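Local structure of glutathione-independent glyoxalase DJ-1 (Schizosaccharomyces pombe, 4QYT) at residues F10-T15 / A86-T91; I34-V39 / M55-S60; D68-Q73 / K100-K105. The protein converts methylglyoxal to D-lactate in one glutathione-independent step and takes part in protection against reactive oxygen species. All coordinates share one frame; numbering follows the deposited sequence.

Overall arrangement
All three contacts belong to the alpha/beta sandwich of the DJ-1/PfpI family. Contact 1 is core: helix 83-90 packs on strand 7-12 almost wholly through aliphatic groups, with one water at its margin. Contact 2 lies further out, where strand 34-39, the neighbour of strand 7-12, pairs with the edge strand 59-60; hydrogen bonds dominate there. Contact 3, between helices 67-73 and 93-102, has aromatic rings on its inner side and carboxylates with waters on its outer side. The three also touch: Asp-13 meets Tyr-38 between contacts 1 and 2, Phe-10 meets Phe-70 between 1 and 3, and Arg-59 meets Gln-73 between 2 and 3.

Contact 1: residues F10-T15 / A86-T91; sequences FVADGT and AKTLST
Leu-89 of helix 83-90 lies against Phe-10 and Ala-12 of strand 7-12, an inner strand of the mixed main sheet, parallel to both its neighbours, in the flavodoxin-like alpha/beta sandwich of the DJ-1/PfpI family. The apolar contacts follow from strand alternation: Phe-10 and Ala-12 turn their CB atoms to the helix, while Val-11 between them points away. With CG anti to its carbonyl carbon (chi1 -67°), Leu-89 brings that branch point to 4.0 Å from CB of Ala-12. Both methyls lie against CB of Phe-10, CD1 at 4.0 Å, and CD2 reaches CB of Ala-12 as well. The Phe-10 ring itself leads off to Phe-70. An alanine in place of Leu-89 would probably open a gap between helix and strand, leaving the CB atoms of Phe-10 and Ala-12 without the branched end. Ala-12 suits its place because a lone methyl lets the helix come close, and Thr-88 adds its CG2 at 4.0 Å from CB of Ala-12.

The polar link between the segments is a water. It lies 2.7 Å from Thr-88 OG1 and donates to Asp-13 O at 2.8 Å, bridging helix and loop. The chain turns in a type II beta turn from Ala-12 to Thr-15, with Gly-14 at a positive phi of 92° that would press a CB against the preceding carbonyl oxygen. Thr-15, near the inferred active-site Glu-19, fixes this turn from within: its OG1 accepts a hydrogen bond from Ala-12 N at 2.9 Å.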
loop_
_atom_site.group_PDB
_atom_site.type_symbol
_atom_site.label_atom_id
_atom_site.label_comp_id
_atom_site.label_asym_id
_atom_site.label_seq_id
_atom_site.Cartn_x
_atom_site.Cartn_y
_atom_site.Cartn_z
ATOM N N PHE A 10 -5.337 -11.084 -7.638
ATOM C CA PHE A 10 -4.233 -11.958 -8.030
ATOM C C PHE A 10 -2.929 -11.408 -7.493
ATOM O O PHE A 10 -2.717 -10.201 -7.391
ATOM C CB PHE A 10 -4.162 -12.070 -9.556
ATOM C CG PHE A 10 -5.198 -12.965 -10.169
ATOM C CD1 PHE A 10 -5.166 -14.335 -9.949
ATOM C CD2 PHE A 10 -6.180 -12.483 -11.028
ATOM C CE1 PHE A 10 -6.076 -15.181 -10.566
ATOM C CE2 PHE A 10 -7.067 -13.339 -11.653
ATOM C CZ PHE A 10 -7.020 -14.687 -11.432
ATOM N N VAL A 11 -1.985 -12.320 -7.265
ATOM C CA VAL A 11 -0.680 -11.965 -6.732
ATOM C C VAL A 11 0.319 -13.008 -7.208
ATOM O O VAL A 11 -0.009 -14.189 -7.314
ATOM C CB VAL A 11 -0.703 -11.805 -5.196
ATOM C CG1 VAL A 11 -0.950 -13.140 -4.488
ATOM C CG2 VAL A 11 0.526 -11.111 -4.637
ATOM N N ALA A 12 1.543 -12.574 -7.479
ATOM C CA ALA A 12 2.610 -13.456 -7.913
ATOM C C ALA A 12 3.885 -13.006 -7.206
ATOM O O ALA A 12 3.972 -11.886 -6.701
ATOM C CB ALA A 12 2.763 -13.343 -9.426
ATOM N N ASP A 13 4.925 -13.833 -7.252
ATOM C CA ASP A 13 6.234 -13.308 -6.883
ATOM C C ASP A 13 6.535 -12.106 -7.766
ATOM O O ASP A 13 6.348 -12.146 -8.980
ATOM C CB ASP A 13 7.278 -14.427 -6.992
ATOM C CG ASP A 13 6.986 -15.536 -6.036
ATOM O OD1 ASP A 13 6.961 -15.304 -4.831
ATOM O OD2 ASP A 13 6.620 -16.643 -6.497
ATOM N N GLY A 14 6.985 -11.015 -7.153
ATOM C CA GLY A 14 7.247 -9.816 -7.928
ATOM C C GLY A 14 6.076 -8.849 -8.007
ATOM O O GLY A 14 6.213 -7.801 -8.657
ATOM N N THR A 15 4.933 -9.139 -7.351
ATOM C CA THR A 15 3.831 -8.179 -7.353
ATOM C C THR A 15 4.190 -6.969 -6.481
ATOM O O THR A 15 4.731 -7.116 -5.368
ATOM C CB THR A 15 2.534 -8.844 -6.845
ATOM O OG1 THR A 15 2.066 -9.767 -7.844
ATOM C CG2 THR A 15 1.465 -7.827 -6.528
ATOM N N ALA A 86 3.714 -8.785 -12.840
ATOM C CA ALA A 86 2.891 -8.573 -14.024
ATOM C C ALA A 86 3.334 -9.508 -15.153
ATOM O O ALA A 86 2.472 -9.929 -15.939
ATOM C CB ALA A 86 3.002 -7.117 -14.472
ATOM N N LYS A 87 4.650 -9.729 -15.326
ATOM C CA LYS A 87 5.112 -10.645 -16.352
ATOM C C LYS A 87 4.476 -12.003 -16.113
ATOM O O LYS A 87 3.882 -12.599 -17.028
ATOM C CB LYS A 87 6.627 -10.720 -16.335
ATOM C CG LYS A 87 7.176 -11.738 -17.324
ATOM C CD LYS A 87 8.708 -11.805 -17.313
ATOM C CE LYS A 87 9.284 -12.281 -18.628
ATOM N NZ LYS A 87 8.504 -13.403 -19.221
ATOM N N THR A 88 4.535 -12.472 -14.878
ATOM C CA THR A 88 3.964 -13.780 -14.584
ATOM C C THR A 88 2.456 -13.800 -14.798
ATOM O O THR A 88 1.918 -14.659 -15.494
ATOM C CB THR A 88 4.344 -14.167 -13.167
ATOM O OG1 THR A 88 5.738 -14.347 -13.145
ATOM C CG2 THR A 88 3.648 -15.410 -12.739
ATOM N N LEU A 89 1.745 -12.839 -14.198
ATOM C CA LEU A 89 0.277 -12.887 -14.281
ATOM C C LEU A 89 -0.202 -12.753 -15.720
ATOM O O LEU A 89 -1.118 -13.463 -16.151
ATOM C CB LEU A 89 -0.330 -11.828 -13.358
ATOM C CG LEU A 89 -0.126 -12.052 -11.862
ATOM C CD1 LEU A 89 -0.638 -10.883 -11.069
ATOM C CD2 LEU A 89 -0.763 -13.336 -11.387
ATOM N N SER A 90 0.383 -11.816 -16.454
ATOM C CA SER A 90 -0.062 -11.515 -17.808
ATOM C C SER A 90 0.176 -12.705 -18.743
ATOM O O SER A 90 -0.487 -12.781 -19.784
ATOM C CB SER A 90 0.572 -10.255 -18.381
ATOM O OG SER A 90 1.960 -10.447 -18.596
ATOM N N THR A 91 1.117 -13.591 -18.415
ATOM C CA THR A 91 1.461 -14.705 -19.278
ATOM C C THR A 91 0.962 -16.021 -18.703
ATOM O O THR A 91 1.356 -17.087 -19.162
ATOM C CB THR A 91 2.977 -14.760 -19.513
ATOM O OG1 THR A 91 3.693 -14.983 -18.296
ATOM C CG2 THR A 91 3.468 -13.524 -20.243
HETATM O O HOH W 1 6.458 -14.408 -10.560
#

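Contact 2: residues I34-V39 / M55-S60; sequences IDSVYV and MYANRS. With EDO (1,2-ethanediol), chain E.
Parallel strand pairing at the edge of the main sheet joins Val-37 to Arg-59 and Tyr-38 to Ser-60. Arg-59 N donates to Ser-36 O at 3.0 Å, and Arg-59 O accepts from Tyr-38 N at 2.8 Å in a nearly straight bond (171°). Thus Arg-59 binds the residues before and after its partner Val-37, the usual parallel pattern.

Just ahead of the pairing, Ser-36 and Asn-58 bind each other reciprocally. Asn-58 OD1 accepts from Ser-36 N at 2.9 Å. In return, Ser-36 OG accepts from the backbone N of Asn-58 at 2.8 Å. The hydroxyl stands between its own backbone N and carbonyl carbon (chi1 56°), a short side chain being what lets it meet the neighbouring backbone. In this flavodoxin-like fold strand 59-60 is the outermost on its side within this chain, whereas the preceding strand 54-56 pairs antiparallel with the second subunit. Near that junction a 1,2-ethanediol, probably from the crystallisation liquor, has its O2 2.6 Å from Ser-36 OG, and it also bonds Glu-54 N of the second subunit.

On the face bearing Val-37 and Arg-59, Asp-35 OD2 lies 3.6 Å from Arg-59 CD, with carboxylate and guanidinium planes 79° apart. The charges are too distant for a salt bridge, NH1 of Arg-59 being 4.4 Å from Asp-35 OD2; Tyr-74 OH bonds both, and Glu-63 is the salt-bridge partner of Arg-59. On the other face CB of Tyr-38 packs 3.6 Å from CB of Ala-57, the small methyl allowing this close approach, and the phenol OH reaches Asp-13.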
loop_
_atom_site.group_PDB
_atom_site.type_symbol
_atom_site.label_atom_id
_atom_site.label_comp_id
_atom_site.label_asym_id
_atom_site.label_seq_id
_atom_site.Cartn_x
_atom_site.Cartn_y
_atom_site.Cartn_z
ATOM N N ILE A 34 -12.837 -10.585 -0.067
ATOM C CA ILE A 34 -11.703 -10.526 -0.979
ATOM C C ILE A 34 -10.696 -11.584 -0.582
ATOM O O ILE A 34 -10.368 -11.706 0.605
ATOM C CB ILE A 34 -11.086 -9.103 -1.045
ATOM C CG1 ILE A 34 -9.979 -9.025 -2.083
ATOM C CG2 ILE A 34 -10.623 -8.592 0.318
ATOM C CD1 ILE A 34 -9.606 -7.604 -2.448
ATOM N N ASP A 35 -10.219 -12.324 -1.590
ATOM C CA ASP A 35 -9.150 -13.299 -1.419
ATOM C C ASP A 35 -7.953 -12.859 -2.250
ATOM O O ASP A 35 -8.140 -12.407 -3.372
ATOM C CB ASP A 35 -9.539 -14.695 -1.954
ATOM C CG ASP A 35 -10.606 -15.423 -1.170
ATOM O OD1 ASP A 35 -10.729 -15.185 0.048
ATOM O OD2 ASP A 35 -11.277 -16.267 -1.784
ATOM N N SER A 36 -6.752 -13.120 -1.748
ATOM C CA SER A 36 -5.564 -13.069 -2.587
ATOM C C SER A 36 -5.321 -14.453 -3.141
ATOM O O SER A 36 -5.401 -15.457 -2.425
ATOM C CB SER A 36 -4.355 -12.556 -1.809
ATOM O OG SER A 36 -4.133 -13.347 -0.652
ATOM N N VAL A 37 -5.069 -14.495 -4.449
ATOM C CA VAL A 37 -4.920 -15.752 -5.193
ATOM C C VAL A 37 -3.582 -15.741 -5.898
ATOM O O VAL A 37 -3.349 -14.942 -6.821
ATOM C CB VAL A 37 -6.092 -15.961 -6.172
ATOM C CG1 VAL A 37 -5.883 -17.228 -6.967
ATOM C CG2 VAL A 37 -7.445 -15.990 -5.440
ATOM N N TYR A 38 -2.685 -16.616 -5.424
ATOM C CA TYR A 38 -1.291 -16.653 -5.841
ATOM C C TYR A 38 -1.114 -17.526 -7.072
ATOM O O TYR A 38 -1.594 -18.673 -7.125
ATOM C CB TYR A 38 -0.465 -17.199 -4.675
ATOM C CG TYR A 38 0.972 -17.553 -4.978
ATOM C CD1 TYR A 38 1.892 -16.575 -5.374
ATOM C CD2 TYR A 38 1.445 -18.832 -4.775
ATOM C CE1 TYR A 38 3.251 -16.874 -5.545
ATOM C CE2 TYR A 38 2.779 -19.132 -4.972
ATOM C CZ TYR A 38 3.698 -18.154 -5.320
ATOM O OH TYR A 38 5.005 -18.537 -5.520
ATOM N N VAL A 39 -0.322 -17.006 -8.003
ATOM C CA VAL A 39 0.130 -17.717 -9.162
ATOM C C VAL A 39 1.651 -17.808 -9.045
ATOM O O VAL A 39 2.370 -16.832 -9.207
ATOM C CB VAL A 39 -0.249 -16.964 -10.443
ATOM C CG1 VAL A 39 0.305 -17.646 -11.693
ATOM C CG2 VAL A 39 -1.751 -16.791 -10.527
ATOM N N MET A 55 4.842 -12.216 2.103
ATOM C CA MET A 55 3.391 -12.237 2.460
ATOM C C MET A 55 2.772 -13.614 2.127
ATOM O O MET A 55 2.953 -14.009 0.973
ATOM C CB MET A 55 2.626 -11.153 1.657
ATOM C CG MET A 55 1.118 -11.109 1.852
ATOM S SD MET A 55 0.361 -9.776 0.875
ATOM C CE MET A 55 0.394 -10.644 -0.650
ATOM N N TYR A 56 1.857 -14.165 2.964
ATOM C CA TYR A 56 1.034 -15.348 2.594
ATOM C C TYR A 56 -0.196 -14.956 1.830
ATOM O O TYR A 56 -1.006 -14.153 2.258
ATOM C CB TYR A 56 0.545 -16.131 3.812
ATOM C CG TYR A 56 1.631 -16.916 4.471
ATOM C CD1 TYR A 56 2.078 -18.119 3.936
ATOM C CD2 TYR A 56 2.216 -16.455 5.637
ATOM C CE1 TYR A 56 3.112 -18.799 4.543
ATOM C CE2 TYR A 56 3.176 -17.187 6.293
ATOM C CZ TYR A 56 3.629 -18.353 5.741
ATOM O OH TYR A 56 4.685 -19.022 6.303
ATOM N N ALA A 57 -0.347 -15.566 0.675
ATOM C CA ALA A 57 -1.599 -15.415 -0.034
ATOM C C ALA A 57 -2.636 -16.314 0.609
ATOM O O ALA A 57 -2.322 -17.364 1.165
ATOM C CB ALA A 57 -1.431 -15.750 -1.485
ATOM N N ASN A 58 -3.907 -15.963 0.442
ATOM C CA ASN A 58 -4.976 -16.811 0.970
ATOM C C ASN A 58 -5.124 -18.143 0.261
ATOM O O ASN A 58 -5.493 -19.137 0.877
ATOM C CB ASN A 58 -6.333 -16.090 0.842
ATOM C CG ASN A 58 -6.454 -14.820 1.632
ATOM O OD1 ASN A 58 -6.864 -13.816 1.108
ATOM N ND2 ASN A 58 -6.051 -14.843 2.886
ATOM N N ARG A 59 -4.937 -18.116 -1.054
ATOM C CA ARG A 59 -5.172 -19.250 -1.942
ATOM C C ARG A 59 -4.063 -19.341 -2.968
ATOM O O ARG A 59 -3.438 -18.336 -3.302
ATOM C CB ARG A 59 -6.515 -19.138 -2.670
ATOM C CG ARG A 59 -7.704 -18.909 -1.763
ATOM C CD ARG A 59 -9.012 -19.016 -2.533
ATOM N NE ARG A 59 -9.234 -20.380 -2.991
ATOM C CZ ARG A 59 -10.280 -20.791 -3.672
ATOM N NH1 ARG A 59 -11.087 -19.928 -4.231
ATOM N NH2 ARG A 59 -10.486 -22.090 -3.807
ATOM N N SER A 60 -3.891 -20.543 -3.515
ATOM C CA SER A 60 -3.222 -20.737 -4.779
ATOM C C SER A 60 -4.254 -20.869 -5.886
ATOM O O SER A 60 -5.278 -21.513 -5.710
ATOM C CB SER A 60 -2.391 -22.015 -4.740
ATOM O OG SER A 60 -1.954 -22.346 -6.045
HETATM C C1 EDO E . -3.323 -12.716 3.225
HETATM O O1 EDO E . -2.051 -12.509 3.736
HETATM C C2 EDO E . -3.874 -11.789 2.120
HETATM O O2 EDO E . -3.000 -11.824 1.079
HETATM O O HOH W 2 0.306 -21.043 -7.646
#

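Contact 3: residues D68-Q73 / K100-K105; sequences DDFAKQ and KEFYKK. With EDO (1,2-ethanediol), chain F.
Two helices lying side by side on one face of the central sheet, 67-73 and 93-102, meet through Phe-70 and Ala-71 on the first and Phe-102 on the second. They are outer-layer helices of the alpha/beta sandwich. The two phenylalanine side chains cross at about a right angle, and CZ of Phe-102 comes to the edge of the Phe-70 ring, 3.6 Å from its CE1. The ring planes are inclined at 52°. The Phe-70 ring also meets those of Phe-10 and Tyr-74, while Phe-102 rests on Ile-110 of the sheet, so large flat residues suit the space between helices and strands. Ala-71 is small enough to let Phe-102 in: its CB lies at the ring edge, 3.8 Å from CE1.

Toward solvent the chemistry changes to charge. Asp-68 OD1 and Glu-101 OE1 stand 4.2 Å apart, like charges whose repulsion is probably eased by water. In one of its two conformers Lys-105 may offset them further, folding back from the turn after helix 93-102 so that its NZ donates to Glu-101 O at 2.8 Å and makes a weak, salt-bridging bond to Glu-101 OE2. One water donates to Asp-68 OD1 and weakly to Glu-101 OE2; a second donates to both carboxylates, at 2.7 Å from Asp-68 OD1 and 2.6 Å from Glu-101 OE1.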
loop_
_atom_site.group_PDB
_atom_site.type_symbol
_atom_site.label_atom_id
_atom_site.label_comp_id
_atom_site.label_asym_id
_atom_site.label_seq_id
_atom_site.Cartn_x
_atom_site.Cartn_y
_atom_site.Cartn_z
ATOM N N ASP A 68 -14.144 -21.101 -15.735
ATOM C CA ASP A 68 -15.573 -21.140 -15.457
ATOM C C ASP A 68 -15.814 -21.313 -13.957
ATOM O O ASP A 68 -16.730 -20.687 -13.405
ATOM C CB ASP A 68 -16.258 -22.268 -16.221
ATOM C CG ASP A 68 -16.475 -21.956 -17.710
ATOM O OD1 ASP A 68 -16.425 -20.781 -18.103
ATOM O OD2 ASP A 68 -16.833 -22.901 -18.449
ATOM N N ASP A 69 -15.006 -22.146 -13.272
ATOM C CA ASP A 69 -15.190 -22.295 -11.840
ATOM C C ASP A 69 -14.853 -21.007 -11.100
ATOM O O ASP A 69 -15.494 -20.629 -10.117
ATOM C CB ASP A 69 -14.445 -23.507 -11.293
ATOM C CG ASP A 69 -15.029 -23.940 -9.964
ATOM O OD1 ASP A 69 -16.169 -24.440 -9.992
ATOM O OD2 ASP A 69 -14.373 -23.778 -8.930
ATOM N N PHE A 70 -13.795 -20.336 -11.570
ATOM C CA PHE A 70 -13.436 -19.035 -11.040
ATOM C C PHE A 70 -14.605 -18.075 -11.112
ATOM O O PHE A 70 -14.919 -17.367 -10.148
ATOM C CB PHE A 70 -12.229 -18.482 -11.796
ATOM C CG PHE A 70 -11.737 -17.176 -11.241
ATOM C CD1 PHE A 70 -12.322 -15.983 -11.598
ATOM C CD2 PHE A 70 -10.624 -17.132 -10.437
ATOM C CE1 PHE A 70 -11.829 -14.769 -11.145
ATOM C CE2 PHE A 70 -10.074 -15.931 -10.011
ATOM C CZ PHE A 70 -10.671 -14.749 -10.377
ATOM N N ALA A 71 -15.282 -18.062 -12.261
ATOM C CA ALA A 71 -16.399 -17.168 -12.452
ATOM C C ALA A 71 -17.607 -17.501 -11.587
ATOM O O ALA A 71 -18.436 -16.646 -11.297
ATOM C CB ALA A 71 -16.811 -17.162 -13.921
ATOM N N LYS A 72 -17.678 -18.744 -11.123
ATOM C CA LYS A 72 -18.692 -19.125 -10.145
ATOM C C LYS A 72 -18.368 -18.641 -8.733
ATOM O O LYS A 72 -19.251 -18.593 -7.888
ATOM C CB LYS A 72 -18.844 -20.639 -10.085
ATOM C CG LYS A 72 -19.431 -21.248 -11.339
ATOM C CD LYS A 72 -19.432 -22.766 -11.302
ATOM C CE LYS A 72 -19.931 -23.406 -12.585
ATOM N NZ LYS A 72 -19.832 -24.890 -12.468
ATOM N N GLN A 73 -17.126 -18.292 -8.475
ATOM C CA GLN A 73 -16.651 -17.900 -7.150
ATOM C C GLN A 73 -16.434 -16.405 -6.984
ATOM O O GLN A 73 -16.556 -15.903 -5.853
ATOM C CB GLN A 73 -15.346 -18.626 -6.807
ATOM C CG GLN A 73 -15.499 -20.130 -6.731
ATOM C CD GLN A 73 -14.225 -20.801 -6.267
ATOM O OE1 GLN A 73 -13.660 -20.449 -5.236
ATOM N NE2 GLN A 73 -13.742 -21.776 -7.033
ATOM N N LYS A 100 -10.798 -12.700 -20.164
ATOM C CA LYS A 100 -11.618 -12.851 -21.364
ATOM C C LYS A 100 -13.042 -13.219 -21.025
ATOM O O LYS A 100 -13.998 -12.717 -21.657
ATOM C CB LYS A 100 -11.004 -13.901 -22.288
ATOM C CG LYS A 100 -9.727 -13.443 -22.941
ATOM C CD LYS A 100 -9.098 -14.522 -23.783
ATOM C CE LYS A 100 -9.809 -14.622 -25.118
ATOM N NZ LYS A 100 -9.631 -13.396 -25.970
ATOM N N GLU A 101 -13.220 -14.116 -20.058
ATOM C CA GLU A 101 -14.567 -14.481 -19.664
ATOM C C GLU A 101 -15.316 -13.321 -19.052
ATOM O O GLU A 101 -16.524 -13.148 -19.275
ATOM C CB GLU A 101 -14.557 -15.638 -18.663
ATOM C CG GLU A 101 -15.931 -16.036 -18.159
ATOM C CD GLU A 101 -16.892 -16.443 -19.264
ATOM O OE1 GLU A 101 -16.433 -17.128 -20.230
ATOM O OE2 GLU A 101 -18.132 -16.262 -19.046
ATOM N N PHE A 102 -14.624 -12.535 -18.227
ATOM C CA PHE A 102 -15.276 -11.469 -17.518
ATOM C C PHE A 102 -15.604 -10.284 -18.405
ATOM O O PHE A 102 -16.516 -9.526 -18.107
ATOM C CB PHE A 102 -14.429 -10.994 -16.328
ATOM C CG PHE A 102 -14.544 -11.804 -15.067
ATOM C CD1 PHE A 102 -14.951 -13.112 -15.053
ATOM C CD2 PHE A 102 -14.227 -11.220 -13.853
ATOM C CE1 PHE A 102 -15.058 -13.805 -13.878
ATOM C CE2 PHE A 102 -14.312 -11.912 -12.674
ATOM C CZ PHE A 102 -14.732 -13.209 -12.686
ATOM N N TYR A 103 -14.814 -10.053 -19.464
ATOM C CA TYR A 103 -14.922 -8.799 -20.223
ATOM C C TYR A 103 -16.317 -8.680 -20.817
ATOM O O TYR A 103 -16.818 -9.568 -21.487
ATOM C CB TYR A 103 -13.865 -8.732 -21.309
ATOM C CG TYR A 103 -13.801 -7.388 -22.006
ATOM C CD1 TYR A 103 -13.350 -6.266 -21.344
ATOM C CD2 TYR A 103 -14.302 -7.212 -23.281
ATOM C CE1 TYR A 103 -13.317 -5.015 -21.926
ATOM C CE2 TYR A 103 -14.261 -5.961 -23.898
ATOM C CZ TYR A 103 -13.776 -4.870 -23.204
ATOM O OH TYR A 103 -13.749 -3.631 -23.805
ATOM N N LYS A 104 -16.922 -7.519 -20.591
ATOM C CA LYS A 104 -18.260 -7.194 -21.074
ATOM C C LYS A 104 -19.350 -8.084 -20.506
ATOM O O LYS A 104 -20.467 -8.015 -20.961
ATOM C CB LYS A 104 -18.334 -7.158 -22.595
ATOM C CG LYS A 104 -17.761 -5.895 -23.169
ATOM C CD LYS A 104 -17.873 -5.813 -24.677
ATOM C CE LYS A 104 -19.303 -5.531 -25.037
ATOM N NZ LYS A 104 -19.418 -5.159 -26.471
ATOM N N LYS A 105 -19.101 -8.789 -19.429
ATOM C CA LYS A 105 -20.161 -9.503 -18.782
ATOM C C LYS A 105 -20.878 -8.585 -17.821
ATOM O O LYS A 105 -20.266 -7.786 -17.092
ATOM C CB LYS A 105 -19.626 -10.747 -18.098
ATOM C CG LYS A 105 -19.042 -11.774 -19.059
ATOM C CD LYS A 105 -20.076 -12.301 -20.041
ATOM C CE LYS A 105 -19.386 -12.623 -21.358
ATOM N NZ LYS A 105 -18.430 -13.754 -21.245
HETATM C C1 EDO F . -13.538 -22.093 -19.253
HETATM O O1 EDO F . -13.302 -22.707 -17.973
HETATM C C2 EDO F . -12.385 -22.279 -20.221
HETATM O O2 EDO F . -11.403 -21.243 -20.036
HETATM O O HOH W 3 -18.215 -18.820 -17.157
HETATM O O HOH W 4 -14.872 -19.145 -19.639
#